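Local atomic coordinates of Rio2 kinase (Chaetomium thermophilum, PDB entry 4GYI), a protein that probably phosphorylates proteins on serine or threonine as an atypical RIO-family kinase, and has an ATPase-dependent role on the maturing pre-40S ribosomal subunit. Residues G225-L237 / R276-R288. Sequence-based numbering, arbitrary orientation.
Sequences GLIHGDFNEFNIL and RDVQCIKRFFERR. With MG (magnesium ion), chain C; ADP (adenosine-5'-diphosphate), chain B.
Phe231, Asn232 and Glu233 pass in turn beside Asp277, Cys280 and Phe284 on one flank of helix 276-288, the alpha carbons of Phe231 and Asp277 5.2 Å apart. Asp277 turns its carboxylate into the loop backbone. Its OD2 takes the Gly229 N-H through the syn lone pair at 2.9 Å, nearly straight at 170°, while OD1 receives Phe231 N from well above the carboxylate plane at 3.2 Å. Water 1 adds a bridge from Asp277 OD2 to His228 N, and water 3 donates to OD1, so both buried oxygens are held by backbone and water. Arg276, bent at chi3 (70°), brings NH2 in the carbonyl plane onto Gly229 O at 2.8 Å, clasping the same glycine from its other polar end. Further along, Ile281 CD1 lies at the edge of the Phe231 ring, 3.5 Å from CD2, and also reaches Ile236 CD1. Glu233 lays its CB over one face of the Phe284 ring, and a bend at chi2 (-91°) directs the carboxylate to Arg287, whose NH2 meets OE2 in a salt bridge of 2.9 Å. Water 4 links Glu233 OE1 to Cys280 O. On the loop's ligand side, Asn235 OD1 binds magnesium at 2.1 Å, and its ND2 is held by Asp230 O; the carboxylate of Asp230 pairs with Arg343. The HGDFNEFN sequence is the catalytic loop of a RIO kinase, here anchored to a C-lobe helix by an aspartate resembling the conserved helix αF aspartate of protein kinases.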
ATOM      1  N   GLY A 225      -9.943  -5.177  17.726  1.00 42.57           N
ATOM      2  CA  GLY A 225      -8.522  -5.318  18.011  1.00 42.37           C
ATOM      3  C   GLY A 225      -7.577  -4.415  17.225  1.00 47.57           C
ATOM      4  O   GLY A 225      -6.358  -4.573  17.291  1.00 52.63           O
ATOM      5  N   LEU A 226      -8.125  -3.448  16.501  1.00 40.19           N
ATOM      6  CA  LEU A 226      -7.304  -2.629  15.611  1.00 39.99           C
ATOM      7  C   LEU A 226      -7.296  -1.129  15.913  1.00 50.19           C
ATOM      8  O   LEU A 226      -8.284  -0.558  16.407  1.00 48.78           O
ATOM      9  CB  LEU A 226      -7.734  -2.835  14.167  1.00 35.29           C
ATOM     10  CG  LEU A 226      -7.434  -4.222  13.606  1.00 43.96           C
ATOM     11  CD1 LEU A 226      -8.119  -4.389  12.276  1.00 45.96           C
ATOM     12  CD2 LEU A 226      -5.931  -4.420  13.470  1.00 43.81           C
ATOM     13  N   ILE A 227      -6.158  -0.513  15.597  1.00 31.29           N
ATOM     14  CA  ILE A 227      -6.011   0.926  15.583  1.00 30.88           C
ATOM     15  C   ILE A 227      -5.406   1.284  14.232  1.00 38.52           C
ATOM     16  O   ILE A 227      -4.356   0.747  13.847  1.00 33.04           O
ATOM     17  CB  ILE A 227      -5.053   1.377  16.671  1.00 30.91           C
ATOM     18  CG1 ILE A 227      -5.658   1.116  18.048  1.00 32.43           C
ATOM     19  CG2 ILE A 227      -4.693   2.844  16.499  1.00 27.51           C
ATOM     20  CD1 ILE A 227      -4.654   1.260  19.144  1.00 37.72           C
ATOM     21  N   HIS A 228      -6.067   2.180  13.511  1.00 35.88           N
ATOM     22  CA  HIS A 228      -5.695   2.496  12.130  1.00 37.67           C
ATOM     23  C   HIS A 228      -4.287   3.076  12.056  1.00 31.72           C
ATOM     24  O   HIS A 228      -3.458   2.589  11.289  1.00 31.41           O
ATOM     25  CB  HIS A 228      -6.719   3.445  11.504  1.00 30.45           C
ATOM     26  CG  HIS A 228      -6.454   3.765  10.064  1.00 32.20           C
ATOM     27  ND1 HIS A 228      -5.509   4.689   9.672  1.00 34.22           N
ATOM     28  CD2 HIS A 228      -7.039   3.319   8.928  1.00 25.84           C
ATOM     29  CE1 HIS A 228      -5.506   4.779   8.353  1.00 33.31           C
ATOM     30  NE2 HIS A 228      -6.428   3.963   7.875  1.00 25.56           N
ATOM     31  N   GLY A 229      -4.009   4.078  12.890  1.00 26.88           N
ATOM     32  CA  GLY A 229      -2.663   4.618  13.026  1.00 25.39           C
ATOM     33  C   GLY A 229      -2.360   5.784  12.088  1.00 30.67           C
ATOM     34  O   GLY A 229      -1.347   6.464  12.241  1.00 32.84           O
ATOM     35  N   ASP A 230      -3.227   6.020  11.109  1.00 29.36           N
ATOM     36  CA  ASP A 230      -3.053   7.180  10.234  1.00 31.08           C
ATOM     37  C   ASP A 230      -4.442   7.681   9.807  1.00 36.96           C
ATOM     38  O   ASP A 230      -4.710   7.922   8.630  1.00 26.69           O
ATOM     39  CB  ASP A 230      -2.174   6.796   9.037  1.00 31.94           C
ATOM     40  CG  ASP A 230      -1.710   7.997   8.244  1.00 49.07           C
ATOM     41  OD1 ASP A 230      -1.762   9.117   8.803  1.00 43.79           O
ATOM     42  OD2 ASP A 230      -1.311   7.817   7.066  1.00 51.91           O
ATOM     43  N   PHE A 231      -5.324   7.806  10.799  1.00 32.25           N
ATOM     44  CA  PHE A 231      -6.737   8.060  10.586  1.00 33.45           C
ATOM     45  C   PHE A 231      -6.916   9.568  10.514  1.00 42.72           C
ATOM     46  O   PHE A 231      -6.944  10.250  11.533  1.00 50.82           O
ATOM     47  CB  PHE A 231      -7.548   7.451  11.746  1.00 34.70           C
ATOM     48  CG  PHE A 231      -9.027   7.269  11.459  1.00 37.13           C
ATOM     49  CD1 PHE A 231      -9.507   6.078  10.937  1.00 37.29           C
ATOM     50  CD2 PHE A 231      -9.940   8.270  11.757  1.00 38.98           C
ATOM     51  CE1 PHE A 231     -10.872   5.895  10.691  1.00 42.21           C
ATOM     52  CE2 PHE A 231     -11.298   8.098  11.514  1.00 33.65           C
ATOM     53  CZ  PHE A 231     -11.768   6.903  10.975  1.00 32.35           C
ATOM     54  N   ASN A 232      -7.002  10.084   9.295  1.00 34.30           N
ATOM     55  CA  ASN A 232      -7.072  11.516   9.071  1.00 35.14           C
ATOM     56  C   ASN A 232      -7.795  11.795   7.761  1.00 30.76           C
ATOM     57  O   ASN A 232      -8.312  10.879   7.132  1.00 33.79           O
ATOM     58  CB  ASN A 232      -5.674  12.140   9.092  1.00 34.26           C
ATOM     59  CG  ASN A 232      -4.752  11.534   8.062  1.00 45.19           C
ATOM     60  OD1 ASN A 232      -5.123  11.366   6.904  1.00 36.75           O
ATOM     61  ND2 ASN A 232      -3.543  11.184   8.483  1.00 54.89           N
ATOM     62  N   GLU A 233      -7.820  13.056   7.354  1.00 25.80           N
ATOM     63  CA  GLU A 233      -8.717  13.499   6.298  1.00 26.22           C
ATOM     64  C   GLU A 233      -8.223  13.090   4.902  1.00 34.23           C
ATOM     65  O   GLU A 233      -8.907  13.331   3.908  1.00 32.06           O
ATOM     66  CB  GLU A 233      -8.943  15.015   6.376  1.00 28.71           C
ATOM     67  CG  GLU A 233      -7.675  15.863   6.122  1.00 49.80           C
ATOM     68  CD  GLU A 233      -6.906  16.193   7.401  1.00 56.78           C
ATOM     69  OE1 GLU A 233      -7.147  15.536   8.444  1.00 48.95           O
ATOM     70  OE2 GLU A 233      -6.067  17.120   7.366  1.00 58.38           O
ATOM     71  N   PHE A 234      -7.044  12.470   4.846  1.00 35.07           N
ATOM     72  CA  PHE A 234      -6.493  11.918   3.608  1.00 32.47           C
ATOM     73  C   PHE A 234      -6.815  10.445   3.439  1.00 32.31           C
ATOM     74  O   PHE A 234      -6.791   9.939   2.325  1.00 37.97           O
ATOM     75  CB  PHE A 234      -4.974  12.093   3.553  1.00 37.43           C
ATOM     76  CG  PHE A 234      -4.531  13.521   3.657  1.00 45.23           C
ATOM     77  CD1 PHE A 234      -4.540  14.340   2.541  1.00 47.72           C
ATOM     78  CD2 PHE A 234      -4.124  14.049   4.880  1.00 44.54           C
ATOM     79  CE1 PHE A 234      -4.137  15.670   2.630  1.00 56.46           C
ATOM     80  CE2 PHE A 234      -3.727  15.374   4.985  1.00 53.54           C
ATOM     81  CZ  PHE A 234      -3.734  16.190   3.853  1.00 52.20           C
ATOM     82  N   ASN A 235      -7.106   9.757   4.542  1.00 25.36           N
ATOM     83  CA  ASN A 235      -7.386   8.324   4.489  1.00 22.00           C
ATOM     84  C   ASN A 235      -8.840   8.003   4.728  1.00 21.41           C
ATOM     85  O   ASN A 235      -9.218   6.845   4.915  1.00 28.28           O
ATOM     86  CB  ASN A 235      -6.486   7.574   5.477  1.00 24.57           C
ATOM     87  CG  ASN A 235      -5.040   7.697   5.094  1.00 24.34           C
ATOM     88  OD1 ASN A 235      -4.750   7.863   3.913  1.00 24.68           O
ATOM     89  ND2 ASN A 235      -4.132   7.678   6.067  1.00 30.45           N
ATOM     90  N   ILE A 236      -9.642   9.055   4.755  1.00 26.39           N
ATOM     91  CA  ILE A 236     -11.085   8.924   4.846  1.00 35.75           C
ATOM     92  C   ILE A 236     -11.682   9.497   3.571  1.00 31.99           C
ATOM     93  O   ILE A 236     -11.476  10.668   3.233  1.00 35.24           O
ATOM     94  CB  ILE A 236     -11.655   9.676   6.069  1.00 35.34           C
ATOM     95  CG1 ILE A 236     -11.127   9.039   7.355  1.00 39.67           C
ATOM     96  CG2 ILE A 236     -13.186   9.647   6.051  1.00 25.39           C
ATOM     97  CD1 ILE A 236     -11.070   9.987   8.539  1.00 33.33           C
ATOM     98  N   LEU A 237     -12.399   8.647   2.857  1.00 25.36           N
ATOM     99  CA  LEU A 237     -13.067   9.038   1.638  1.00 28.09           C
ATOM    100  C   LEU A 237     -14.528   9.214   1.999  1.00 25.65           C
ATOM    101  O   LEU A 237     -15.045   8.501   2.846  1.00 30.45           O
ATOM    102  CB  LEU A 237     -12.902   7.949   0.559  1.00 25.07           C
ATOM    103  CG  LEU A 237     -11.472   7.517   0.166  1.00 27.82           C
ATOM    104  CD1 LEU A 237     -11.456   6.720  -1.136  1.00 24.60           C
ATOM    105  CD2 LEU A 237     -10.541   8.702   0.038  1.00 33.94           C
ATOM    106  N   ARG A 276      -4.065   9.517  19.173  1.00 39.38           N
ATOM    107  CA  ARG A 276      -3.602  10.304  18.048  1.00 37.13           C
ATOM    108  C   ARG A 276      -4.626  10.307  16.914  1.00 40.69           C
ATOM    109  O   ARG A 276      -4.866  11.336  16.291  1.00 37.46           O
ATOM    110  CB  ARG A 276      -2.266   9.781  17.551  1.00 39.61           C
ATOM    111  CG  ARG A 276      -1.523  10.764  16.675  1.00 49.63           C
ATOM    112  CD  ARG A 276      -0.153  10.217  16.295  1.00 47.64           C
ATOM    113  NE  ARG A 276      -0.267   9.092  15.378  1.00 45.59           N
ATOM    114  CZ  ARG A 276       0.762   8.375  14.932  1.00 48.94           C
ATOM    115  NH1 ARG A 276       1.998   8.667  15.319  1.00 36.74           N
ATOM    116  NH2 ARG A 276       0.553   7.366  14.094  1.00 42.76           N
ATOM    117  N   ASP A 277      -5.222   9.153  16.646  1.00 29.16           N
ATOM    118  CA  ASP A 277      -6.292   9.063  15.653  1.00 38.41           C
ATOM    119  C   ASP A 277      -7.473   9.978  16.030  1.00 40.38           C
ATOM    120  O   ASP A 277      -7.936  10.789  15.219  1.00 39.33           O
ATOM    121  CB  ASP A 277      -6.755   7.599  15.470  1.00 35.65           C
ATOM    122  CG  ASP A 277      -5.801   6.758  14.557  1.00 54.49           C
ATOM    123  OD1 ASP A 277      -4.877   7.337  13.925  1.00 48.39           O
ATOM    124  OD2 ASP A 277      -6.000   5.514  14.456  1.00 37.24           O
ATOM    125  N   VAL A 278      -7.949   9.853  17.264  1.00 37.62           N
ATOM    126  CA  VAL A 278      -9.056  10.676  17.748  1.00 36.44           C
ATOM    127  C   VAL A 278      -8.720  12.179  17.669  1.00 38.41           C
ATOM    128  O   VAL A 278      -9.534  12.985  17.221  1.00 41.03           O
ATOM    129  CB  VAL A 278      -9.422  10.301  19.208  1.00 40.23           C
ATOM    130  CG1 VAL A 278     -10.392  11.306  19.800  1.00 38.17           C
ATOM    131  CG2 VAL A 278      -9.981   8.882  19.287  1.00 28.88           C
ATOM    132  N   GLN A 279      -7.519  12.555  18.097  1.00 33.31           N
ATOM    133  CA  GLN A 279      -7.124  13.963  18.077  1.00 36.97           C
ATOM    134  C   GLN A 279      -6.994  14.504  16.651  1.00 45.92           C
ATOM    135  O   GLN A 279      -7.261  15.683  16.420  1.00 39.73           O
ATOM    136  CB  GLN A 279      -5.829  14.189  18.861  1.00 45.49           C
ATOM    137  CG  GLN A 279      -5.979  15.081  20.100  1.00 66.17           C
ATOM    138  CD  GLN A 279      -7.097  14.634  21.051  1.00 76.33           C
ATOM    139  OE1 GLN A 279      -7.949  15.433  21.442  1.00 66.60           O
ATOM    140  NE2 GLN A 279      -7.085  13.356  21.435  1.00 85.35           N
ATOM    141  N   CYS A 280      -6.595  13.652  15.700  1.00 35.44           N
ATOM    142  CA  CYS A 280      -6.552  14.058  14.290  1.00 38.88           C
ATOM    143  C   CYS A 280      -7.936  14.445  13.772  1.00 41.10           C
ATOM    144  O   CYS A 280      -8.101  15.484  13.125  1.00 40.63           O
ATOM    145  CB  CYS A 280      -5.969  12.954  13.398  1.00 39.94           C
ATOM    146  SG  CYS A 280      -4.184  13.057  13.195  1.00 72.30           S
ATOM    147  N   ILE A 281      -8.912  13.593  14.060  1.00 34.67           N
ATOM    148  CA  ILE A 281     -10.306  13.861  13.722  1.00 36.84           C
ATOM    149  C   ILE A 281     -10.818  15.160  14.371  1.00 41.42           C
ATOM    150  O   ILE A 281     -11.353  16.036  13.680  1.00 43.45           O
ATOM    151  CB  ILE A 281     -11.201  12.681  14.134  1.00 37.80           C
ATOM    152  CG1 ILE A 281     -10.852  11.439  13.304  1.00 37.83           C
ATOM    153  CG2 ILE A 281     -12.665  13.037  13.993  1.00 38.04           C
ATOM    154  CD1 ILE A 281     -10.778  11.706  11.828  1.00 40.81           C
ATOM    155  N   LYS A 282     -10.644  15.293  15.688  1.00 29.21           N
ATOM    156  CA  LYS A 282     -11.083  16.501  16.388  1.00 36.27           C
ATOM    157  C   LYS A 282     -10.428  17.750  15.798  1.00 42.74           C
ATOM    158  O   LYS A 282     -11.108  18.735  15.519  1.00 43.17           O
ATOM    159  CB  LYS A 282     -10.771  16.427  17.890  1.00 35.54           C
ATOM    160  CG  LYS A 282     -11.588  15.388  18.634  1.00 36.84           C
ATOM    161  CD  LYS A 282     -11.294  15.443  20.144  1.00 46.26           C
ATOM    162  CE  LYS A 282     -11.995  14.306  20.878  1.00 48.18           C
ATOM    163  NZ  LYS A 282     -11.774  14.269  22.354  1.00 48.69           N
ATOM    164  N   ARG A 283      -9.108  17.710  15.615  1.00 36.94           N
ATOM    165  CA  ARG A 283      -8.393  18.838  15.009  1.00 43.13           C
ATOM    166  C   ARG A 283      -9.029  19.241  13.679  1.00 45.07           C
ATOM    167  O   ARG A 283      -9.375  20.403  13.484  1.00 48.07           O
ATOM    168  CB  ARG A 283      -6.924  18.502  14.774  1.00 55.46           C
ATOM    169  CG  ARG A 283      -5.968  18.937  15.868  1.00 74.97           C
ATOM    170  CD  ARG A 283      -4.533  18.797  15.369  1.00 89.01           C
ATOM    171  NE  ARG A 283      -4.382  19.405  14.049  1.00 99.77           N
ATOM    172  CZ  ARG A 283      -3.709  20.526  13.810  1.00109.52           C
ATOM    173  NH1 ARG A 283      -3.096  21.160  14.801  1.00114.80           N
ATOM    174  NH2 ARG A 283      -3.636  21.008  12.576  1.00110.84           N
ATOM    175  N   PHE A 284      -9.190  18.273  12.778  1.00 37.23           N
ATOM    176  CA  PHE A 284      -9.775  18.549  11.475  1.00 39.51           C
ATOM    177  C   PHE A 284     -11.165  19.182  11.593  1.00 38.76           C
ATOM    178  O   PHE A 284     -11.438  20.219  10.988  1.00 42.66           O
ATOM    179  CB  PHE A 284      -9.838  17.289  10.608  1.00 33.61           C
ATOM    180  CG  PHE A 284     -10.508  17.518   9.289  1.00 34.06           C
ATOM    181  CD1 PHE A 284      -9.836  18.172   8.265  1.00 35.47           C
ATOM    182  CD2 PHE A 284     -11.826  17.122   9.086  1.00 36.03           C
ATOM    183  CE1 PHE A 284     -10.452  18.399   7.042  1.00 33.86           C
ATOM    184  CE2 PHE A 284     -12.459  17.354   7.885  1.00 34.91           C
ATOM    185  CZ  PHE A 284     -11.766  17.982   6.847  1.00 32.53           C
ATOM    186  N   PHE A 285     -12.023  18.578  12.403  1.00 39.16           N
ATOM    187  CA  PHE A 285     -13.362  19.109  12.613  1.00 43.25           C
ATOM    188  C   PHE A 285     -13.369  20.477  13.260  1.00 45.77           C
ATOM    189  O   PHE A 285     -14.323  21.227  13.122  1.00 45.61           O
ATOM    190  CB  PHE A 285     -14.224  18.129  13.397  1.00 37.68           C
ATOM    191  CG  PHE A 285     -14.868  17.105  12.523  1.00 39.14           C
ATOM    192  CD1 PHE A 285     -16.223  17.128  12.291  1.00 43.55           C
ATOM    193  CD2 PHE A 285     -14.096  16.155  11.874  1.00 39.71           C
ATOM    194  CE1 PHE A 285     -16.808  16.192  11.454  1.00 43.11           C
ATOM    195  CE2 PHE A 285     -14.676  15.220  11.045  1.00 36.28           C
ATOM    196  CZ  PHE A 285     -16.029  15.239  10.832  1.00 33.40           C
ATOM    197  N   GLU A 286     -12.289  20.816  13.944  1.00 46.10           N
ATOM    198  CA  GLU A 286     -12.239  22.104  14.599  1.00 51.02           C
ATOM    199  C   GLU A 286     -11.828  23.163  13.583  1.00 48.85           C
ATOM    200  O   GLU A 286     -12.462  24.214  13.492  1.00 52.05           O
ATOM    201  CB  GLU A 286     -11.290  22.065  15.794  1.00 62.51           C
ATOM    202  CG  GLU A 286     -11.530  23.151  16.817  1.00 75.45           C
ATOM    203  CD  GLU A 286     -11.017  24.503  16.370  1.00 93.84           C
ATOM    204  OE1 GLU A 286     -10.073  24.535  15.549  1.00 91.01           O
ATOM    205  OE2 GLU A 286     -11.559  25.534  16.837  1.00107.84           O
ATOM    206  N   ARG A 287     -10.783  22.889  12.806  1.00 50.10           N
ATOM    207  CA  ARG A 287     -10.309  23.878  11.839  1.00 51.96           C
ATOM    208  C   ARG A 287     -11.171  23.989  10.572  1.00 52.40           C
ATOM    209  O   ARG A 287     -11.337  25.083  10.028  1.00 55.94           O
ATOM    210  CB  ARG A 287      -8.819  23.694  11.501  1.00 55.66           C
ATOM    211  CG  ARG A 287      -8.394  22.266  11.236  1.00 74.27           C
ATOM    212  CD  ARG A 287      -6.895  22.157  10.937  1.00 83.96           C
ATOM    213  NE  ARG A 287      -6.444  20.765  10.838  1.00 84.95           N
ATOM    214  CZ  ARG A 287      -6.441  20.041   9.717  1.00 81.19           C
ATOM    215  NH1 ARG A 287      -6.868  20.565   8.576  1.00 79.86           N
ATOM    216  NH2 ARG A 287      -6.010  18.786   9.737  1.00 79.48           N
ATOM    217  N   ARG A 288     -11.739  22.873  10.118  1.00 55.23           N
ATOM    218  CA  ARG A 288     -12.503  22.864   8.865  1.00 50.91           C
ATOM    219  C   ARG A 288     -13.988  23.239   9.016  1.00 50.51           C
ATOM    220  O   ARG A 288     -14.528  23.981   8.194  1.00 55.05           O
ATOM    221  CB  ARG A 288     -12.331  21.523   8.133  1.00 57.73           C
ATOM    222  CG  ARG A 288     -13.258  21.307   6.935  1.00 58.66           C
ATOM    223  CD  ARG A 288     -13.020  22.281   5.785  1.00 64.62           C
ATOM    224  NE  ARG A 288     -13.973  22.049   4.694  1.00 76.23           N
ATOM    225  CZ  ARG A 288     -15.089  22.755   4.488  1.00 78.03           C
ATOM    226  NH1 ARG A 288     -15.409  23.767   5.290  1.00 79.65           N
ATOM    227  NH2 ARG A 288     -15.886  22.453   3.472  1.00 69.60           N
TER
HETATM  228 MG    MG C 402      -2.928   7.586   2.867  1.00 35.16          MG
HETATM  229  PB  ADP B 401      -0.788   6.574   0.556  1.00 31.41           P
HETATM  230  O1B ADP B 401       0.315   6.972  -0.395  1.00 36.05           O
HETATM  231  O2B ADP B 401      -1.349   7.628   1.479  1.00 27.86           O
HETATM  232  O3B ADP B 401      -0.291   5.250   1.290  1.00 36.17           O
HETATM  233  PA  ADP B 401      -3.532   5.812   0.075  1.00 30.97           P
HETATM  234  O1A ADP B 401      -3.794   6.683   1.274  1.00 31.78           O
HETATM  235  O2A ADP B 401      -3.937   4.346   0.157  1.00 32.16           O
HETATM  236  O3A ADP B 401      -1.982   5.936  -0.351  1.00 31.53           O
HETATM  237  O5' ADP B 401      -4.196   6.534  -1.187  1.00 34.30           O
HETATM  238  C5' ADP B 401      -3.811   7.876  -1.516  1.00 27.03           C
HETATM  239  C4' ADP B 401      -4.966   8.584  -2.223  1.00 33.41           C
HETATM  240  O4' ADP B 401      -5.388   7.829  -3.373  1.00 32.80           O
HETATM  241  C3' ADP B 401      -6.229   8.735  -1.376  1.00 37.85           C
HETATM  242  O3' ADP B 401      -6.230   9.902  -0.547  1.00 39.65           O
HETATM  243  C2' ADP B 401      -7.333   8.782  -2.410  1.00 44.93           C
HETATM  244  O2' ADP B 401      -7.362  10.066  -3.045  1.00 43.80           O
HETATM  245  C1' ADP B 401      -6.816   7.858  -3.485  1.00 40.80           C
HETATM  246  N9  ADP B 401      -7.259   6.458  -3.331  1.00 36.94           N
HETATM  247  C8  ADP B 401      -6.522   5.455  -2.818  1.00 32.64           C
HETATM  248  N7  ADP B 401      -7.195   4.275  -2.863  1.00 29.53           N
HETATM  249  C5  ADP B 401      -8.385   4.545  -3.438  1.00 27.83           C
HETATM  250  C6  ADP B 401      -9.579   3.766  -3.808  1.00 27.24           C
HETATM  251  N6  ADP B 401      -9.625   2.440  -3.565  1.00 27.04           N
HETATM  252  N1  ADP B 401     -10.603   4.421  -4.391  1.00 36.53           N
HETATM  253  C2  ADP B 401     -10.566   5.747  -4.653  1.00 30.82           C
HETATM  254  N3  ADP B 401      -9.512   6.516  -4.350  1.00 35.82           N
HETATM  255  C4  ADP B 401      -8.421   5.979  -3.747  1.00 32.71           C
HETATM  256  O   HOH W   1      -8.197   3.724  14.586  1.00 27.80           O
HETATM  257  O   HOH W   2      -1.750   8.819   4.112  1.00 35.08           O
HETATM  258  O   HOH W   3      -3.921   9.745  13.066  1.00 45.57           O
HETATM  259  O   HOH W   4      -6.290  16.242  11.111  1.00 49.72           O
HETATM  260  O   HOH W   5      -3.526   9.366   1.963  1.00 39.30           O